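Local coordinates for peptidase M16 domain protein (Alicyclobacillus acidocaldarius subsp. acidocaldarius DSM 446, PDB 4XEA) that is a putative M16-family (insulinase-like) metallopeptidase that probably hydrolyses peptide bonds at a metal centre, here occupied by nickel, at residues R10-V20 and A204-Q215; Y185-N193 and F220-R228. All blocks are in the same frame, centred on the assembly; numbering follows the deposited sequence.

Contact 1 (R10-V20 and A204-Q215); sequences RTWRLQNGLVV and ADEIAHVIEENQ. With GOL (glycerol), chain F.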
loop_
_atom_site.group_PDB
_atom_site.type_symbol
_atom_site.label_atom_id
_atom_site.label_comp_id
_atom_site.label_asym_id
_atom_site.label_seq_id
_atom_site.Cartn_x
_atom_site.Cartn_y
_atom_site.Cartn_z
ATOM N N ARG A 10 16.926 -15.014 16.551
ATOM C CA ARG A 10 18.002 -14.852 17.522
ATOM C C ARG A 10 17.767 -13.554 18.305
ATOM O O ARG A 10 17.931 -12.452 17.774
ATOM C CB ARG A 10 19.358 -14.819 16.801
ATOM C CG ARG A 10 20.581 -14.989 17.705
ATOM C CD ARG A 10 21.895 -14.856 16.923
ATOM N NE ARG A 10 22.018 -15.843 15.843
ATOM C CZ ARG A 10 23.099 -15.993 15.065
ATOM N NH1 ARG A 10 24.158 -15.199 15.201
ATOM N NH2 ARG A 10 23.116 -16.936 14.136
ATOM N N THR A 11 17.393 -13.724 19.571
ATOM C CA THR A 11 17.043 -12.647 20.478
ATOM C C THR A 11 17.977 -12.668 21.719
ATOM O O THR A 11 18.054 -13.674 22.416
ATOM C CB THR A 11 15.595 -12.799 20.971
ATOM O OG1 THR A 11 14.672 -12.796 19.854
ATOM C CG2 THR A 11 15.239 -11.685 21.916
ATOM N N TRP A 12 18.673 -11.557 21.969
ATOM C CA TRP A 12 19.511 -11.412 23.136
ATOM C C TRP A 12 19.533 -9.950 23.587
ATOM O O TRP A 12 18.891 -9.084 22.957
ATOM C CB TRP A 12 20.925 -11.990 22.894
ATOM C CG TRP A 12 21.869 -11.123 22.170
ATOM C CD1 TRP A 12 22.950 -10.469 22.700
ATOM C CD2 TRP A 12 21.892 -10.862 20.764
ATOM N NE1 TRP A 12 23.641 -9.809 21.710
ATOM C CE2 TRP A 12 23.004 -10.023 20.513
ATOM C CE3 TRP A 12 21.085 -11.254 19.683
ATOM C CZ2 TRP A 12 23.317 -9.563 19.229
ATOM C CZ3 TRP A 12 21.401 -10.798 18.420
ATOM C CH2 TRP A 12 22.510 -9.962 18.202
ATOM N N ARG A 13 20.166 -9.701 24.727
ATOM C CA ARG A 13 20.223 -8.368 25.335
ATOM C C ARG A 13 21.682 -7.963 25.564
ATOM O O ARG A 13 22.442 -8.727 26.153
ATOM C CB ARG A 13 19.446 -8.333 26.663
ATOM C CG ARG A 13 19.354 -6.933 27.280
ATOM C CD ARG A 13 18.678 -6.891 28.671
ATOM N NE ARG A 13 17.389 -7.614 28.698
ATOM C CZ ARG A 13 16.170 -7.098 28.642
ATOM N NH1 ARG A 13 15.969 -5.799 28.495
ATOM N NH2 ARG A 13 15.118 -7.915 28.731
ATOM N N LEU A 14 22.060 -6.771 25.097
ATOM C CA LEU A 14 23.452 -6.316 25.216
ATOM C C LEU A 14 23.756 -5.827 26.620
ATOM O O LEU A 14 22.852 -5.596 27.423
ATOM C CB LEU A 14 23.759 -5.192 24.212
ATOM C CG LEU A 14 23.371 -5.436 22.728
ATOM C CD1 LEU A 14 23.426 -4.152 21.947
ATOM C CD2 LEU A 14 24.252 -6.458 22.097
ATOM N N GLN A 15 25.038 -5.609 26.877
ATOM C CA GLN A 15 25.491 -5.114 28.162
ATOM C C GLN A 15 24.764 -3.808 28.500
ATOM O O GLN A 15 24.424 -3.595 29.650
ATOM C CB GLN A 15 27.033 -4.954 28.151
ATOM C CG GLN A 15 27.661 -4.550 29.495
ATOM C CD GLN A 15 27.492 -3.055 29.830
ATOM O OE1 GLN A 15 27.292 -2.213 28.939
ATOM N NE2 GLN A 15 27.580 -2.727 31.120
ATOM N N ASN A 16 24.464 -2.964 27.502
ATOM C CA ASN A 16 23.864 -1.641 27.781
ATOM C C ASN A 16 22.335 -1.678 27.913
ATOM O O ASN A 16 21.678 -0.650 28.058
ATOM C CB ASN A 16 24.317 -0.612 26.729
ATOM C CG ASN A 16 23.811 -0.937 25.326
ATOM O OD1 ASN A 16 22.968 -1.808 25.147
ATOM N ND2 ASN A 16 24.314 -0.222 24.334
ATOM N N GLY A 17 21.766 -2.873 27.837
ATOM C CA GLY A 17 20.324 -3.058 28.036
ATOM C C GLY A 17 19.516 -3.167 26.753
ATOM O O GLY A 17 18.333 -3.446 26.808
ATOM N N LEU A 18 20.128 -2.930 25.589
ATOM C CA LEU A 18 19.400 -3.026 24.329
ATOM C C LEU A 18 19.035 -4.469 23.987
ATOM O O LEU A 18 19.897 -5.346 23.941
ATOM C CB LEU A 18 20.190 -2.413 23.169
ATOM C CG LEU A 18 19.621 -2.524 21.755
ATOM C CD1 LEU A 18 18.366 -1.679 21.645
ATOM C CD2 LEU A 18 20.670 -2.082 20.702
ATOM N N VAL A 19 17.768 -4.690 23.659
ATOM C CA VAL A 19 17.318 -6.003 23.178
ATOM C C VAL A 19 17.423 -6.003 21.654
ATOM O O VAL A 19 16.994 -5.064 21.006
ATOM C CB VAL A 19 15.868 -6.306 23.674
ATOM C CG1 VAL A 19 15.240 -7.504 22.945
ATOM C CG2 VAL A 19 15.861 -6.557 25.211
ATOM N N VAL A 20 18.001 -7.075 21.103
ATOM C CA VAL A 20 18.184 -7.243 19.692
ATOM C C VAL A 20 17.511 -8.539 19.281
ATOM O O VAL A 20 17.659 -9.560 19.958
ATOM C CB VAL A 20 19.672 -7.327 19.262
ATOM C CG1 VAL A 20 19.796 -7.465 17.679
ATOM C CG2 VAL A 20 20.476 -6.110 19.751
ATOM N N ALA A 204 23.552 -13.434 10.064
ATOM C CA ALA A 204 23.241 -13.110 11.457
ATOM C C ALA A 204 24.491 -13.028 12.356
ATOM O O ALA A 204 24.567 -12.194 13.262
ATOM C CB ALA A 204 22.218 -14.106 12.029
ATOM N N ASP A 205 25.482 -13.871 12.092
ATOM C CA ASP A 205 26.715 -13.853 12.896
ATOM C C ASP A 205 27.464 -12.546 12.624
ATOM O O ASP A 205 27.993 -11.922 13.535
ATOM C CB ASP A 205 27.636 -15.041 12.558
ATOM C CG ASP A 205 26.984 -16.408 12.808
ATOM O OD1 ASP A 205 26.265 -16.590 13.810
ATOM O OD2 ASP A 205 27.238 -17.322 11.995
ATOM N N GLU A 206 27.511 -12.148 11.349
ATOM C CA GLU A 206 28.194 -10.916 10.938
ATOM C C GLU A 206 27.559 -9.695 11.591
ATOM O O GLU A 206 28.257 -8.858 12.175
ATOM C CB GLU A 206 28.134 -10.752 9.417
ATOM C CG GLU A 206 28.774 -9.454 8.882
ATOM C CD GLU A 206 28.315 -9.097 7.461
ATOM O OE1 GLU A 206 27.360 -9.731 6.943
ATOM O OE2 GLU A 206 28.924 -8.180 6.866
ATOM N N ILE A 207 26.233 -9.598 11.509
ATOM C CA ILE A 207 25.548 -8.416 11.989
ATOM C C ILE A 207 25.537 -8.353 13.531
ATOM O O ILE A 207 25.657 -7.265 14.111
ATOM C CB ILE A 207 24.110 -8.325 11.409
ATOM C CG1 ILE A 207 24.142 -8.150 9.881
ATOM C CG2 ILE A 207 23.332 -7.183 12.072
ATOM C CD1 ILE A 207 24.995 -6.982 9.376
ATOM N N ALA A 208 25.423 -9.512 14.191
ATOM C CA ALA A 208 25.458 -9.567 15.669
ATOM C C ALA A 208 26.770 -9.046 16.221
ATOM O O ALA A 208 26.790 -8.377 17.241
ATOM C CB ALA A 208 25.202 -10.962 16.173
ATOM N N HIS A 209 27.865 -9.339 15.531
ATOM C CA HIS A 209 29.188 -8.857 15.902
ATOM C C HIS A 209 29.329 -7.343 15.643
ATOM O O HIS A 209 29.877 -6.617 16.456
ATOM C CB HIS A 209 30.225 -9.676 15.114
ATOM C CG HIS A 209 31.644 -9.309 15.383
ATOM N ND1 HIS A 209 32.265 -9.560 16.590
ATOM C CD2 HIS A 209 32.587 -8.764 14.579
ATOM C CE1 HIS A 209 33.525 -9.162 16.525
ATOM N NE2 HIS A 209 33.747 -8.680 15.313
ATOM N N VAL A 210 28.825 -6.865 14.517
ATOM C CA VAL A 210 28.835 -5.418 14.227
ATOM C C VAL A 210 28.068 -4.602 15.304
ATOM O O VAL A 210 28.504 -3.510 15.730
ATOM C CB VAL A 210 28.191 -5.138 12.849
ATOM C CG1 VAL A 210 27.960 -3.636 12.644
ATOM C CG2 VAL A 210 29.016 -5.740 11.727
ATOM N N ILE A 211 26.934 -5.136 15.751
ATOM C CA ILE A 211 26.106 -4.415 16.712
ATOM C C ILE A 211 26.878 -4.356 18.042
ATOM O O ILE A 211 27.017 -3.276 18.611
ATOM C CB ILE A 211 24.696 -5.059 16.912
ATOM C CG1 ILE A 211 23.867 -5.021 15.636
ATOM C CG2 ILE A 211 23.891 -4.329 18.012
ATOM C CD1 ILE A 211 22.713 -6.017 15.612
ATOM N N GLU A 212 27.416 -5.499 18.490
ATOM C CA GLU A 212 28.155 -5.580 19.773
ATOM C C GLU A 212 29.355 -4.645 19.744
ATOM O O GLU A 212 29.609 -3.923 20.693
ATOM C CB GLU A 212 28.647 -7.009 20.063
ATOM C CG GLU A 212 27.569 -8.096 20.200
ATOM C CD GLU A 212 27.068 -8.309 21.608
ATOM O OE1 GLU A 212 26.368 -9.322 21.822
ATOM O OE2 GLU A 212 27.336 -7.471 22.502
ATOM N N GLU A 213 30.074 -4.643 18.629
ATOM C CA GLU A 213 31.257 -3.787 18.489
ATOM C C GLU A 213 30.896 -2.309 18.480
ATOM O O GLU A 213 31.558 -1.505 19.121
ATOM C CB GLU A 213 32.071 -4.162 17.244
ATOM C CG GLU A 213 32.880 -5.414 17.444
ATOM C CD GLU A 213 33.968 -5.231 18.502
ATOM O OE1 GLU A 213 33.676 -5.393 19.714
ATOM O OE2 GLU A 213 35.106 -4.900 18.123
ATOM N N ASN A 214 29.826 -1.958 17.780
ATOM C CA ASN A 214 29.366 -0.579 17.734
ATOM C C ASN A 214 28.981 -0.064 19.120
ATOM O O ASN A 214 29.354 1.048 19.494
ATOM C CB ASN A 214 28.147 -0.466 16.785
ATOM C CG ASN A 214 27.661 0.957 16.618
ATOM O OD1 ASN A 214 27.044 1.529 17.521
ATOM N ND2 ASN A 214 27.907 1.531 15.439
ATOM N N GLN A 215 28.203 -0.862 19.860
ATOM C CA GLN A 215 27.763 -0.519 21.215
ATOM C C GLN A 215 28.887 -0.540 22.252
ATOM O O GLN A 215 28.929 0.330 23.127
ATOM C CB GLN A 215 26.645 -1.467 21.660
ATOM C CG GLN A 215 25.382 -1.384 20.739
ATOM C CD GLN A 215 24.774 -0.002 20.743
ATOM O OE1 GLN A 215 23.899 0.296 21.564
ATOM N NE2 GLN A 215 25.248 0.863 19.861
HETATM C C1 GOL F . 25.980 -12.703 19.795
HETATM O O1 GOL F . 26.422 -12.705 21.132
HETATM C C2 GOL F . 25.127 -13.951 19.558
HETATM O O2 GOL F . 25.003 -14.204 18.160
HETATM C C3 GOL F . 23.764 -13.785 20.236
HETATM O O3 GOL F . 23.406 -14.912 21.018
#
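The indole of Trp12 is sandwiched between GOL C3 and Val20 CB, with Glu212 OE1 of the helix at its edge. Its CG sits between the backbone N and the carbonyl carbon (chi1 81°), which directs the ring to the helix. NE1 of Trp12 donates to Glu212 OE1 at 2.8 Å, and the carboxylate receives the bond from above its plane. At the far end of the ring, Trp12 CH2 presses on Ala208 CB at 3.5 Å. The Arg10 guanidinium carries Ala204 CB over one face and turns an edge to Asp205. NH1 makes the main salt-bridge bond to Asp205 OD1 (2.9 Å), on the anti side but tilted out of the carboxylate plane, and NH2 adds a weak second one; Glu8 also pairs with NH2. The glycerol, probably from the crystallisation liquor, accepts from Arg10 NH1 through O2.

Farther along, Leu14 lays CD1 against Gln215 CG (3.6 Å), while Val20 CG1 and Ile211 CD1 meet tip to tip. Asn16 ND2 donates to Gln215 OE1 at 2.8 Å, the amide planes 76° apart; Gln215 NE2 is held by Gln117. Asn16 OD1 receives Leu18 N, an Asx turn that overlaps the end of the type I turn 14-17. The whole is a β-hairpin at the edge of a mixed sheet, covered by helix 204-216, which runs nearly parallel to strand 10-13, in the α/β architecture of M16 peptidase domains.

Contact 2 (Y185-N193 and F220-R228); sequences YDTFYHPSN and FKEPPAIER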
loop_
_atom_site.group_PDB
_atom_site.type_symbol
_atom_site.label_atom_id
_atom_site.label_comp_id
_atom_site.label_asym_id
_atom_site.label_seq_id
_atom_site.Cartn_x
_atom_site.Cartn_y
_atom_site.Cartn_z
ATOM N N TYR A 185 15.330 13.369 25.296
ATOM C CA TYR A 185 16.220 12.506 24.535
ATOM C C TYR A 185 17.107 11.688 25.491
ATOM O O TYR A 185 17.268 10.484 25.304
ATOM C CB TYR A 185 17.106 13.303 23.550
ATOM C CG TYR A 185 18.104 12.440 22.817
ATOM C CD1 TYR A 185 19.454 12.393 23.202
ATOM C CD2 TYR A 185 17.710 11.672 21.735
ATOM C CE1 TYR A 185 20.343 11.589 22.543
ATOM C CE2 TYR A 185 18.587 10.867 21.082
ATOM C CZ TYR A 185 19.893 10.828 21.471
ATOM O OH TYR A 185 20.744 10.027 20.786
ATOM N N ASP A 186 17.673 12.342 26.503
ATOM C CA ASP A 186 18.542 11.637 27.442
ATOM C C ASP A 186 17.740 10.594 28.226
ATOM O O ASP A 186 18.243 9.510 28.487
ATOM C CB ASP A 186 19.308 12.598 28.398
ATOM C CG ASP A 186 20.483 13.314 27.727
ATOM O OD1 ASP A 186 20.966 12.938 26.603
ATOM O OD2 ASP A 186 20.964 14.285 28.366
ATOM N N THR A 187 16.483 10.889 28.544
ATOM C CA THR A 187 15.670 9.988 29.348
ATOM C C THR A 187 15.205 8.765 28.552
ATOM O O THR A 187 15.241 7.645 29.074
ATOM C CB THR A 187 14.448 10.710 29.906
ATOM O OG1 THR A 187 14.877 11.817 30.707
ATOM C CG2 THR A 187 13.544 9.778 30.755
ATOM N N PHE A 188 14.761 8.981 27.313
ATOM C CA PHE A 188 14.029 7.956 26.572
ATOM C C PHE A 188 14.817 7.266 25.499
ATOM O O PHE A 188 14.409 6.219 25.039
ATOM C CB PHE A 188 12.746 8.547 25.965
ATOM C CG PHE A 188 11.695 8.875 26.989
ATOM C CD1 PHE A 188 11.486 10.183 27.388
ATOM C CD2 PHE A 188 10.925 7.872 27.567
ATOM C CE1 PHE A 188 10.521 10.508 28.351
ATOM C CE2 PHE A 188 9.932 8.176 28.500
ATOM C CZ PHE A 188 9.719 9.498 28.896
ATOM N N TYR A 189 15.951 7.834 25.102
ATOM C CA TYR A 189 16.750 7.244 24.036
ATOM C C TYR A 189 17.925 6.449 24.560
ATOM O O TYR A 189 18.819 6.114 23.812
ATOM C CB TYR A 189 17.197 8.315 23.060
ATOM C CG TYR A 189 16.157 8.614 22.012
ATOM C CD1 TYR A 189 15.013 9.348 22.332
ATOM C CD2 TYR A 189 16.313 8.163 20.694
ATOM C CE1 TYR A 189 14.032 9.627 21.378
ATOM C CE2 TYR A 189 15.353 8.453 19.729
ATOM C CZ TYR A 189 14.194 9.168 20.088
ATOM O OH TYR A 189 13.243 9.488 19.148
ATOM N N HIS A 190 17.907 6.126 25.851
ATOM C CA HIS A 190 18.876 5.227 26.400
ATOM C C HIS A 190 18.640 3.823 25.843
ATOM O O HIS A 190 17.502 3.428 25.654
ATOM C CB HIS A 190 18.795 5.194 27.947
ATOM C CG HIS A 190 19.951 4.486 28.568
ATOM N ND1 HIS A 190 19.995 3.116 28.706
ATOM C CD2 HIS A 190 21.116 4.956 29.070
ATOM C CE1 HIS A 190 21.138 2.772 29.278
ATOM N NE2 HIS A 190 21.839 3.869 29.508
ATOM N N PRO A 191 19.707 3.057 25.609
ATOM C CA PRO A 191 19.489 1.751 24.977
ATOM C C PRO A 191 18.593 0.774 25.750
ATOM O O PRO A 191 17.961 -0.098 25.126
ATOM C CB PRO A 191 20.915 1.184 24.818
ATOM C CG PRO A 191 21.840 2.162 25.538
ATOM C CD PRO A 191 21.128 3.461 25.578
ATOM N N SER A 192 18.529 0.932 27.068
ATOM C CA SER A 192 17.696 0.130 27.939
ATOM C C SER A 192 16.214 0.399 27.681
ATOM O O SER A 192 15.371 -0.410 28.086
ATOM C CB SER A 192 18.001 0.417 29.421
ATOM O OG SER A 192 17.737 1.774 29.728
ATOM N N ASN A 193 15.900 1.519 27.012
ATOM C CA ASN A 193 14.507 1.844 26.689
ATOM C C ASN A 193 14.137 1.516 25.240
ATOM O O ASN A 193 13.064 1.929 24.756
ATOM C CB ASN A 193 14.197 3.314 26.969
ATOM C CG ASN A 193 12.651 3.596 27.038
ATOM O OD1 ASN A 193 11.891 2.868 27.685
ATOM N ND2 ASN A 193 12.232 4.690 26.439
ATOM N N PHE A 220 27.719 4.680 27.667
ATOM C CA PHE A 220 26.388 5.010 28.075
ATOM C C PHE A 220 26.344 5.247 29.562
ATOM O O PHE A 220 27.055 4.608 30.315
ATOM C CB PHE A 220 25.447 3.892 27.677
ATOM C CG PHE A 220 25.438 3.628 26.201
ATOM C CD1 PHE A 220 24.594 4.346 25.365
ATOM C CD2 PHE A 220 26.301 2.693 25.650
ATOM C CE1 PHE A 220 24.593 4.111 24.001
ATOM C CE2 PHE A 220 26.306 2.455 24.301
ATOM C CZ PHE A 220 25.449 3.163 23.470
ATOM N N LYS A 221 25.472 6.177 29.947
ATOM C CA LYS A 221 25.104 6.396 31.331
ATOM C C LYS A 221 24.367 5.197 31.912
ATOM O O LYS A 221 23.977 4.260 31.191
ATOM C CB LYS A 221 24.194 7.626 31.444
ATOM C CG LYS A 221 24.930 8.972 31.289
ATOM C CD LYS A 221 23.942 10.049 30.802
ATOM C CE LYS A 221 24.613 11.409 30.589
ATOM N NZ LYS A 221 23.763 12.248 29.673
ATOM N N GLU A 222 24.208 5.240 33.232
ATOM C CA GLU A 222 23.316 4.330 33.926
ATOM C C GLU A 222 21.941 4.520 33.360
ATOM O O GLU A 222 21.562 5.642 33.006
ATOM C CB GLU A 222 23.282 4.599 35.442
ATOM C CG GLU A 222 24.615 4.294 36.135
ATOM C CD GLU A 222 25.230 2.992 35.626
ATOM O OE1 GLU A 222 24.525 1.949 35.615
ATOM O OE2 GLU A 222 26.407 3.020 35.199
ATOM N N PRO A 223 21.202 3.418 33.237
ATOM C CA PRO A 223 19.883 3.560 32.638
ATOM C C PRO A 223 18.993 4.478 33.490
ATOM O O PRO A 223 18.871 4.275 34.677
ATOM C CB PRO A 223 19.350 2.122 32.588
ATOM C CG PRO A 223 20.390 1.245 33.266
ATOM C CD PRO A 223 21.634 2.014 33.379
ATOM N N PRO A 224 18.422 5.522 32.896
ATOM C CA PRO A 224 17.346 6.242 33.588
ATOM C C PRO A 224 16.155 5.339 33.994
ATOM O O PRO A 224 15.747 4.444 33.250
ATOM C CB PRO A 224 16.884 7.273 32.557
ATOM C CG PRO A 224 18.016 7.343 31.556
ATOM C CD PRO A 224 18.585 5.981 31.509
ATOM N N ALA A 225 15.666 5.561 35.213
ATOM C CA ALA A 225 14.413 5.003 35.711
ATOM C C ALA A 225 13.307 5.975 35.267
ATOM O O ALA A 225 13.432 7.174 35.441
ATOM C CB ALA A 225 14.453 4.909 37.253
ATOM N N ILE A 226 12.209 5.453 34.729
ATOM C CA ILE A 226 11.125 6.273 34.239
ATOM C C ILE A 226 9.834 5.850 34.939
ATOM O O ILE A 226 9.490 4.684 34.875
ATOM C CB ILE A 226 10.991 6.078 32.737
ATOM C CG1 ILE A 226 12.301 6.477 32.003
ATOM C CG2 ILE A 226 9.718 6.841 32.192
ATOM C CD1 ILE A 226 12.340 6.003 30.544
ATOM N N GLU A 227 9.174 6.754 35.646
ATOM C CA GLU A 227 7.796 6.479 36.135
ATOM C C GLU A 227 6.857 7.195 35.111
ATOM O O GLU A 227 6.890 8.414 35.002
ATOM C CB GLU A 227 7.545 7.013 37.527
ATOM C CG GLU A 227 6.158 6.680 38.031
ATOM C CD GLU A 227 5.755 7.365 39.274
ATOM O OE1 GLU A 227 6.424 8.299 39.675
ATOM O OE2 GLU A 227 4.736 6.972 39.866
ATOM N N ARG A 228 6.016 6.441 34.428
ATOM C CA ARG A 228 5.108 7.017 33.416
ATOM C C ARG A 228 3.919 7.633 34.155
ATOM O O ARG A 228 3.300 6.965 34.986
ATOM C CB ARG A 228 4.606 5.950 32.449
ATOM C CG ARG A 228 5.667 5.019 31.887
ATOM C CD ARG A 228 6.110 5.373 30.536
ATOM N NE ARG A 228 7.344 4.671 30.152
ATOM C CZ ARG A 228 7.928 4.857 28.980
ATOM N NH1 ARG A 228 7.348 5.668 28.095
ATOM N NH2 ARG A 228 9.063 4.225 28.676
HETATM O O HOH W 1 15.674 3.450 30.592
#
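With CG anti to the backbone N (chi1 -169°), His190 swings its imidazole across to the chain at 220-224, while Ser192, its OG between the backbone N and the carbonyl carbon, brings its hydroxyl back to the other ring nitrogen. NE2 of His190 donates to the carbonyl O of Lys221 at 2.7 Å, with an N-H...O angle of 157°; the acceptor lies in the ring plane, but the donor stands above the carbonyl plane. ND1 receives Ser192 N and also shares a hydrogen bond with Ser192 OG (2.8 Å), in which either may be the donor. Both ring nitrogens are thus engaged, which fixes the rotation of the imidazole. Pro223 CA sits over one face, 3.7 Å from the ring centroid in a CH-pi contact, and Pro191 CD covers the opposite face.

These residues form the turn between helix 178-188 and strand 194-200 in an M16-type α/β domain, and the proline-containing segment 220-226 wraps past it on the way to strand 227-229, the edge strand of a small antiparallel sheet. A water joins Ser192 OG to Pro224 O. Pro191 CG packs on the face of the Phe220 ring, 3.5 Å from CD1, in a second CH-pi contact.

Toward the strand, Ile226 places CD1 against Phe188 CD2 (3.8 Å) and CG1 against Thr187 CG2 (3.7 Å). The Phe188 ring reaches the guanidinium of Arg228, CE2 lying over its face 3.6 Å from NH1, with the two planes 58° apart; Asp43 and the carbonyl of Arg38 hold its nitrogens. Asn193 ND2 closes back on Phe188 O in the carbonyl plane, on a lone pair, at 3.0 Å.

Overall arrangement
Contacts 1 and 2 have centres 18 Å apart on the same side of the chain's centre, and their segments alternate along the sequence: strand 194-200 and helix 204-216 follow the turn of 185-193, and the chain then passes through 220-228. They meet at the hairpin turn of contact 1, where Asn16 ND2 lies 3.3 Å from Phe220 CE2 and Asn16 CG 3.6 Å from Pro191 CB. Phe220 CE2 also touches Gln215 O (3.6 Å). A sodium ion lies nearby, about 11 Å from the Asp186 side chain and about 13 Å from that of Gln215. The nickel is held elsewhere, by His61, His65 and Glu136; Tyr185 and Tyr189 pack on Leu63 of its helix, 59-66.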